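Local coordinates for uncharacterized protein (Chaetomium thermophilum, PDB 3LPZ), which probably serves the Get pathway of tail-anchored protein biogenesis as its Get4 component, an alpha-solenoid that binds Get5 and other partners, at residues R114-S125 against L138-E149. Residues are numbered along the deposited sequence; the frame is centred on the assembly and turned at random. Where two conformers were deposited one is given.
Sequences RKRFVKEMIDWS and LHHVVGTLYVEE
Arg-114 meets Glu-149 end-on at one end of an antiparallel pair of alpha-solenoid helices, 114-125 and 138-148, whose axes run 159° apart and approach to 11.2 Å. The salt bridge is bidentate: NH1 of Arg-114 gives a hydrogen bond to OE2 of Glu-149 (2.9 Å), and NH2 gives one to OE1 (2.8 Å). Both are nearly straight and use the syn sides of the carboxylate, whose plane is somewhat tilted against that of the guanidinium. A bend at chi3 (74°) in the otherwise extended arginine chain turns the group toward its partner. NH2 also sits at the edge of the Tyr-146 ring, 3.6 Å from CE1.

Inward the contact becomes apolar. CG1 of Val-118 faces CG1 of Val-142 tip to tip, while the Met-121 side chain slides past Val-142, bringing CE to 3.6 Å from CG2. CD1 of Leu-138 meets CG of Met-121 and CB of Ser-125. At the far end CD1 of Ile-122 makes a CH-pi contact over one face of His-139, 21° off the ring normal.

Hydrogen bonds fix the turn of the His-139 ring: ND1 to His-158 and NE2 to Ala-133 O. Ala-154 and Ala-155 of helix 152-159 pack against Tyr-146. Ser-125 OG donates to Ile-122 O at 2.6 Å. Beside the salt bridge, a water accepts from Arg-114 NE at 3.0 Å.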
ATOM      1  N   ARG A 114      -6.385 -17.281   0.231  1.00 23.33           N
ATOM      2  CA  ARG A 114      -5.633 -16.174  -0.431  1.00 23.64           C
ATOM      3  C   ARG A 114      -5.062 -15.151   0.568  1.00 23.81           C
ATOM      4  O   ARG A 114      -3.972 -14.611   0.363  1.00 24.13           O
ATOM      5  CB  ARG A 114      -6.443 -15.462  -1.535  1.00 22.89           C
ATOM      6  CG  ARG A 114      -5.541 -14.605  -2.398  1.00 24.74           C
ATOM      7  CD  ARG A 114      -6.284 -13.796  -3.443  1.00 24.36           C
ATOM      8  NE  ARG A 114      -6.984 -12.690  -2.811  1.00 25.57           N
ATOM      9  CZ  ARG A 114      -7.565 -11.702  -3.473  1.00 26.22           C
ATOM     10  NH1 ARG A 114      -7.532 -11.683  -4.805  1.00 25.34           N
ATOM     11  NH2 ARG A 114      -8.174 -10.732  -2.794  1.00 27.28           N
ATOM     12  N   LYS A 115      -5.797 -14.903   1.647  1.00 24.40           N
ATOM     13  CA  LYS A 115      -5.365 -13.995   2.723  1.00 25.91           C
ATOM     14  C   LYS A 115      -4.060 -14.473   3.369  1.00 24.89           C
ATOM     15  O   LYS A 115      -3.131 -13.687   3.570  1.00 25.45           O
ATOM     16  CB  LYS A 115      -6.433 -13.894   3.831  1.00 26.73           C
ATOM     17  CG  LYS A 115      -7.788 -13.335   3.401  1.00 31.94           C
ATOM     18  CD  LYS A 115      -8.795 -13.393   4.576  1.00 37.48           C
ATOM     19  CE  LYS A 115     -10.021 -12.498   4.344  1.00 40.96           C
ATOM     20  NZ  LYS A 115     -10.616 -12.696   2.987  1.00 44.08           N
ATOM     21  N   ARG A 116      -4.022 -15.751   3.716  1.00 24.30           N
ATOM     22  CA  ARG A 116      -2.810 -16.378   4.260  0.50 24.26           C
ATOM     23  C   ARG A 116      -1.680 -16.336   3.225  1.00 22.82           C
ATOM     24  O   ARG A 116      -0.553 -15.994   3.558  1.00 22.16           O
ATOM     25  CB  ARG A 116      -3.083 -17.827   4.686  0.50 25.15           C
ATOM     26  CG  ARG A 116      -1.929 -18.530   5.448  0.50 28.63           C
ATOM     27  CD  ARG A 116      -2.294 -19.996   5.710  0.50 34.01           C
ATOM     28  NE  ARG A 116      -1.226 -20.784   6.335  0.50 37.69           N
ATOM     29  CZ  ARG A 116      -0.142 -20.266   6.903  0.50 38.02           C
ATOM     30  NH1 ARG A 116       0.016 -18.953   6.934  0.50 38.22           N
ATOM     31  NH2 ARG A 116       0.778 -21.061   7.436  0.50 36.01           N
ATOM     32  N   PHE A 117      -1.981 -16.676   1.974  1.00 21.08           N
ATOM     33  CA  PHE A 117      -0.954 -16.667   0.926  1.00 19.33           C
ATOM     34  C   PHE A 117      -0.328 -15.268   0.809  1.00 19.22           C
ATOM     35  O   PHE A 117       0.904 -15.140   0.764  1.00 19.19           O
ATOM     36  CB  PHE A 117      -1.515 -17.117  -0.420  1.00 18.92           C
ATOM     37  CG  PHE A 117      -0.526 -17.033  -1.536  1.00 18.69           C
ATOM     38  CD1 PHE A 117       0.570 -17.908  -1.592  1.00 17.62           C
ATOM     39  CD2 PHE A 117      -0.650 -16.043  -2.522  1.00 18.52           C
ATOM     40  CE1 PHE A 117       1.518 -17.828  -2.645  1.00 17.15           C
ATOM     41  CE2 PHE A 117       0.299 -15.958  -3.568  1.00 19.82           C
ATOM     42  CZ  PHE A 117       1.382 -16.864  -3.624  1.00 18.06           C
ATOM     43  N   VAL A 118      -1.168 -14.229   0.781  1.00 18.27           N
ATOM     44  CA  VAL A 118      -0.674 -12.860   0.606  1.00 18.41           C
ATOM     45  C   VAL A 118       0.207 -12.470   1.780  1.00 18.98           C
ATOM     46  O   VAL A 118       1.299 -11.921   1.588  1.00 18.46           O
ATOM     47  CB  VAL A 118      -1.823 -11.818   0.372  1.00 18.33           C
ATOM     48  CG1 VAL A 118      -1.336 -10.354   0.628  1.00 17.36           C
ATOM     49  CG2 VAL A 118      -2.391 -11.978  -1.078  1.00 18.32           C
ATOM     50  N   LYS A 119      -0.262 -12.760   2.992  1.00 19.90           N
ATOM     51  CA  LYS A 119       0.529 -12.520   4.184  1.00 21.85           C
ATOM     52  C   LYS A 119       1.896 -13.224   4.140  1.00 20.76           C
ATOM     53  O   LYS A 119       2.928 -12.593   4.418  1.00 20.56           O
ATOM     54  CB  LYS A 119      -0.257 -12.967   5.416  1.00 23.24           C
ATOM     55  CG  LYS A 119       0.220 -12.395   6.718  1.00 30.38           C
ATOM     56  CD  LYS A 119       1.236 -13.292   7.427  1.00 38.52           C
ATOM     57  CE  LYS A 119       1.486 -12.786   8.860  1.00 43.02           C
ATOM     58  NZ  LYS A 119       2.950 -12.819   9.204  1.00 47.24           N
ATOM     59  N   GLU A 120       1.903 -14.512   3.793  1.00 19.42           N
ATOM     60  CA  GLU A 120       3.153 -15.278   3.781  1.00 19.28           C
ATOM     61  C   GLU A 120       4.128 -14.752   2.734  1.00 18.73           C
ATOM     62  O   GLU A 120       5.321 -14.589   3.025  1.00 18.36           O
ATOM     63  CB  GLU A 120       2.900 -16.782   3.578  1.00 20.60           C
ATOM     64  CG  GLU A 120       2.099 -17.436   4.744  1.00 22.72           C
ATOM     65  CD  GLU A 120       2.844 -17.443   6.093  1.00 28.42           C
ATOM     66  OE1 GLU A 120       4.093 -17.355   6.142  1.00 30.38           O
ATOM     67  OE2 GLU A 120       2.166 -17.535   7.122  1.00 31.27           O
ATOM     68  N   MET A 121       3.611 -14.511   1.532  1.00 17.33           N
ATOM     69  CA  MET A 121       4.397 -14.083   0.379  1.00 18.39           C
ATOM     70  C   MET A 121       5.081 -12.719   0.679  1.00 18.11           C
ATOM     71  O   MET A 121       6.290 -12.537   0.445  1.00 17.27           O
ATOM     72  CB  MET A 121       3.434 -13.992  -0.832  1.00 18.97           C
ATOM     73  CG  MET A 121       3.968 -13.346  -2.102  1.00 22.83           C
ATOM     74  SD  MET A 121       2.658 -13.001  -3.323  1.00 24.29           S
ATOM     75  CE  MET A 121       1.884 -11.491  -2.724  1.00 22.99           C
ATOM     76  N   ILE A 122       4.306 -11.770   1.214  1.00 18.45           N
ATOM     77  CA  ILE A 122       4.850 -10.458   1.577  1.00 19.00           C
ATOM     78  C   ILE A 122       5.923 -10.599   2.664  1.00 19.06           C
ATOM     79  O   ILE A 122       6.968  -9.943   2.573  1.00 19.38           O
ATOM     80  CB  ILE A 122       3.753  -9.473   2.040  1.00 18.90           C
ATOM     81  CG1 ILE A 122       2.802  -9.109   0.872  1.00 20.93           C
ATOM     82  CG2 ILE A 122       4.371  -8.175   2.711  1.00 20.78           C
ATOM     83  CD1 ILE A 122       3.435  -8.320  -0.249  1.00 22.45           C
ATOM     84  N   ASP A 123       5.664 -11.450   3.662  1.00 19.05           N
ATOM     85  CA  ASP A 123       6.591 -11.670   4.781  1.00 20.42           C
ATOM     86  C   ASP A 123       7.880 -12.315   4.280  1.00 19.44           C
ATOM     87  O   ASP A 123       8.976 -11.902   4.657  1.00 19.87           O
ATOM     88  CB  ASP A 123       5.966 -12.541   5.893  1.00 21.49           C
ATOM     89  CG  ASP A 123       6.965 -12.905   6.973  1.00 25.01           C
ATOM     90  OD1 ASP A 123       7.192 -12.082   7.891  1.00 31.08           O
ATOM     91  OD2 ASP A 123       7.555 -13.995   6.897  1.00 28.11           O
ATOM     92  N   TRP A 124       7.773 -13.300   3.402  1.00 18.22           N
ATOM     93  CA  TRP A 124       9.005 -13.833   2.810  1.00 17.96           C
ATOM     94  C   TRP A 124       9.763 -12.708   2.072  1.00 17.76           C
ATOM     95  O   TRP A 124      10.974 -12.603   2.176  1.00 17.79           O
ATOM     96  CB  TRP A 124       8.702 -15.003   1.876  1.00 16.68           C
ATOM     97  CG  TRP A 124       9.777 -15.253   0.838  1.00 17.67           C
ATOM     98  CD1 TRP A 124      10.958 -15.956   1.008  1.00 16.30           C
ATOM     99  CD2 TRP A 124       9.766 -14.819  -0.528  1.00 16.99           C
ATOM    100  NE1 TRP A 124      11.645 -15.997  -0.172  1.00 17.38           N
ATOM    101  CE2 TRP A 124      10.952 -15.298  -1.127  1.00 17.75           C
ATOM    102  CE3 TRP A 124       8.859 -14.077  -1.309  1.00 18.81           C
ATOM    103  CZ2 TRP A 124      11.267 -15.056  -2.476  1.00 17.14           C
ATOM    104  CZ3 TRP A 124       9.170 -13.828  -2.644  1.00 17.32           C
ATOM    105  CH2 TRP A 124      10.370 -14.326  -3.217  1.00 18.36           C
ATOM    106  N   SER A 125       9.040 -11.855   1.352  1.00 17.94           N
ATOM    107  CA  SER A 125       9.704 -10.808   0.569  1.00 18.29           C
ATOM    108  C   SER A 125      10.395  -9.758   1.489  1.00 19.30           C
ATOM    109  O   SER A 125      11.388  -9.159   1.101  1.00 20.01           O
ATOM    110  CB  SER A 125       8.729 -10.155  -0.407  1.00 17.57           C
ATOM    111  OG  SER A 125       7.906  -9.188   0.236  1.00 17.51           O
ATOM    112  N   LEU A 138       5.354  -6.800  -5.617  1.00 14.79           N
ATOM    113  CA  LEU A 138       4.297  -7.607  -4.979  1.00 15.17           C
ATOM    114  C   LEU A 138       3.236  -6.717  -4.325  1.00 15.82           C
ATOM    115  O   LEU A 138       2.023  -6.954  -4.504  1.00 15.38           O
ATOM    116  CB  LEU A 138       4.877  -8.592  -3.965  1.00 15.22           C
ATOM    117  CG  LEU A 138       5.736  -9.746  -4.510  1.00 15.02           C
ATOM    118  CD1 LEU A 138       6.203 -10.600  -3.327  1.00 16.54           C
ATOM    119  CD2 LEU A 138       4.951 -10.635  -5.503  1.00 17.30           C
ATOM    120  N   HIS A 139       3.676  -5.665  -3.611  1.00 15.61           N
ATOM    121  CA  HIS A 139       2.726  -4.696  -3.034  1.00 16.30           C
ATOM    122  C   HIS A 139       1.874  -4.040  -4.128  1.00 16.81           C
ATOM    123  O   HIS A 139       0.657  -3.866  -3.960  1.00 17.01           O
ATOM    124  CB  HIS A 139       3.431  -3.583  -2.237  1.00 16.23           C
ATOM    125  CG  HIS A 139       3.818  -3.985  -0.846  1.00 17.72           C
ATOM    126  ND1 HIS A 139       2.904  -4.449   0.077  1.00 18.72           N
ATOM    127  CD2 HIS A 139       5.018  -3.982  -0.213  1.00 18.05           C
ATOM    128  CE1 HIS A 139       3.517  -4.708   1.223  1.00 18.31           C
ATOM    129  NE2 HIS A 139       4.803  -4.438   1.074  1.00 19.02           N
ATOM    130  N   HIS A 140       2.511  -3.649  -5.230  1.00 16.21           N
ATOM    131  CA  HIS A 140       1.772  -3.079  -6.338  1.00 16.77           C
ATOM    132  C   HIS A 140       0.641  -3.999  -6.865  1.00 17.09           C
ATOM    133  O   HIS A 140      -0.507  -3.585  -6.996  1.00 16.90           O
ATOM    134  CB  HIS A 140       2.684  -2.702  -7.498  1.00 16.32           C
ATOM    135  CG  HIS A 140       1.916  -2.183  -8.682  1.00 17.38           C
ATOM    136  ND1 HIS A 140       1.373  -0.916  -8.707  1.00 17.43           N
ATOM    137  CD2 HIS A 140       1.564  -2.772  -9.851  1.00 17.57           C
ATOM    138  CE1 HIS A 140       0.723  -0.744  -9.851  1.00 19.35           C
ATOM    139  NE2 HIS A 140       0.832  -1.851 -10.568  1.00 19.34           N
ATOM    140  N   VAL A 141       1.002  -5.221  -7.223  1.00 17.20           N
ATOM    141  CA  VAL A 141       0.030  -6.168  -7.737  1.00 17.34           C
ATOM    142  C   VAL A 141      -1.099  -6.499  -6.731  1.00 17.17           C
ATOM    143  O   VAL A 141      -2.261  -6.482  -7.106  1.00 16.49           O
ATOM    144  CB  VAL A 141       0.709  -7.430  -8.304  1.00 17.28           C
ATOM    145  CG1 VAL A 141      -0.377  -8.423  -8.804  1.00 18.12           C
ATOM    146  CG2 VAL A 141       1.677  -7.014  -9.463  1.00 18.05           C
ATOM    147  N   VAL A 142      -0.765  -6.757  -5.470  1.00 16.90           N
ATOM    148  CA  VAL A 142      -1.779  -7.026  -4.454  1.00 17.59           C
ATOM    149  C   VAL A 142      -2.683  -5.789  -4.345  1.00 18.06           C
ATOM    150  O   VAL A 142      -3.910  -5.889  -4.293  1.00 17.28           O
ATOM    151  CB  VAL A 142      -1.121  -7.343  -3.073  1.00 17.85           C
ATOM    152  CG1 VAL A 142      -2.158  -7.329  -1.930  1.00 18.70           C
ATOM    153  CG2 VAL A 142      -0.379  -8.695  -3.141  1.00 19.00           C
ATOM    154  N   GLY A 143      -2.051  -4.614  -4.340  1.00 18.70           N
ATOM    155  CA  GLY A 143      -2.791  -3.366  -4.256  1.00 19.48           C
ATOM    156  C   GLY A 143      -3.752  -3.196  -5.419  1.00 20.06           C
ATOM    157  O   GLY A 143      -4.915  -2.807  -5.205  1.00 20.35           O
ATOM    158  N   THR A 144      -3.301  -3.511  -6.638  1.00 19.50           N
ATOM    159  CA  THR A 144      -4.198  -3.392  -7.807  1.00 20.33           C
ATOM    160  C   THR A 144      -5.355  -4.411  -7.780  1.00 20.56           C
ATOM    161  O   THR A 144      -6.484  -4.093  -8.182  1.00 19.27           O
ATOM    162  CB  THR A 144      -3.490  -3.481  -9.163  1.00 20.45           C
ATOM    163  OG1 THR A 144      -3.022  -4.834  -9.369  1.00 26.29           O
ATOM    164  CG2 THR A 144      -2.314  -2.505  -9.194  1.00 18.29           C
ATOM    165  N   LEU A 145      -5.077  -5.605  -7.292  1.00 20.18           N
ATOM    166  CA  LEU A 145      -6.118  -6.599  -7.107  1.00 21.83           C
ATOM    167  C   LEU A 145      -7.176  -6.109  -6.121  1.00 21.33           C
ATOM    168  O   LEU A 145      -8.376  -6.231  -6.389  1.00 22.04           O
ATOM    169  CB  LEU A 145      -5.508  -7.941  -6.652  1.00 22.64           C
ATOM    170  CG  LEU A 145      -5.311  -9.104  -7.635  1.00 26.66           C
ATOM    171  CD1 LEU A 145      -5.211  -8.735  -9.134  1.00 27.98           C
ATOM    172  CD2 LEU A 145      -4.133  -9.976  -7.193  1.00 28.23           C
ATOM    173  N   TYR A 146      -6.744  -5.574  -4.984  1.00 20.79           N
ATOM    174  CA  TYR A 146      -7.687  -5.003  -4.007  1.00 21.22           C
ATOM    175  C   TYR A 146      -8.545  -3.869  -4.592  1.00 21.39           C
ATOM    176  O   TYR A 146      -9.764  -3.835  -4.356  1.00 21.67           O
ATOM    177  CB  TYR A 146      -7.008  -4.561  -2.700  1.00 20.72           C
ATOM    178  CG  TYR A 146      -6.461  -5.686  -1.835  1.00 22.68           C
ATOM    179  CD1 TYR A 146      -6.882  -7.012  -1.997  1.00 24.86           C
ATOM    180  CD2 TYR A 146      -5.527  -5.418  -0.828  1.00 23.24           C
ATOM    181  CE1 TYR A 146      -6.360  -8.053  -1.176  1.00 25.32           C
ATOM    182  CE2 TYR A 146      -5.011  -6.448  -0.017  1.00 24.40           C
ATOM    183  CZ  TYR A 146      -5.432  -7.746  -0.197  1.00 25.04           C
ATOM    184  OH  TYR A 146      -4.904  -8.736   0.611  1.00 27.06           O
ATOM    185  N   VAL A 147      -7.924  -2.958  -5.349  1.00 21.08           N
ATOM    186  CA  VAL A 147      -8.686  -1.970  -6.128  1.00 21.75           C
ATOM    187  C   VAL A 147      -9.774  -2.584  -7.032  1.00 22.98           C
ATOM    188  O   VAL A 147     -10.929  -2.152  -6.963  1.00 23.58           O
ATOM    189  CB  VAL A 147      -7.780  -1.039  -6.969  1.00 21.01           C
ATOM    190  CG1 VAL A 147      -8.649  -0.112  -7.919  1.00 21.89           C
ATOM    191  CG2 VAL A 147      -6.869  -0.219  -6.055  1.00 19.26           C
ATOM    192  N   GLU A 148      -9.416  -3.567  -7.865  1.00 24.74           N
ATOM    193  CA  GLU A 148     -10.393  -4.256  -8.745  1.00 26.68           C
ATOM    194  C   GLU A 148     -11.574  -4.854  -7.986  1.00 26.91           C
ATOM    195  O   GLU A 148     -12.694  -4.895  -8.488  1.00 27.52           O
ATOM    196  CB  GLU A 148      -9.731  -5.389  -9.542  1.00 27.82           C
ATOM    197  CG  GLU A 148      -8.711  -4.930 -10.553  1.00 32.73           C
ATOM    198  CD  GLU A 148      -7.898  -6.079 -11.138  1.00 39.32           C
ATOM    199  OE1 GLU A 148      -8.182  -7.272 -10.816  1.00 42.29           O
ATOM    200  OE2 GLU A 148      -6.978  -5.775 -11.929  1.00 41.91           O
ATOM    201  N   GLU A 149     -11.313  -5.341  -6.784  1.00 27.22           N
ATOM    202  CA  GLU A 149     -12.321  -5.991  -5.961  1.00 27.75           C
ATOM    203  C   GLU A 149     -13.055  -5.000  -5.053  1.00 27.81           C
ATOM    204  O   GLU A 149     -13.851  -5.421  -4.209  1.00 27.72           O
ATOM    205  CB  GLU A 149     -11.637  -7.047  -5.081  1.00 28.07           C
ATOM    206  CG  GLU A 149     -11.077  -8.200  -5.868  1.00 29.86           C
ATOM    207  CD  GLU A 149      -9.901  -8.880  -5.176  1.00 32.90           C
ATOM    208  OE1 GLU A 149      -9.796  -8.811  -3.926  1.00 34.46           O
ATOM    209  OE2 GLU A 149      -9.087  -9.507  -5.888  1.00 34.77           O
TER
HETATM  210  O   HOH W   1      -6.587 -11.628  -0.021  1.00 31.29           O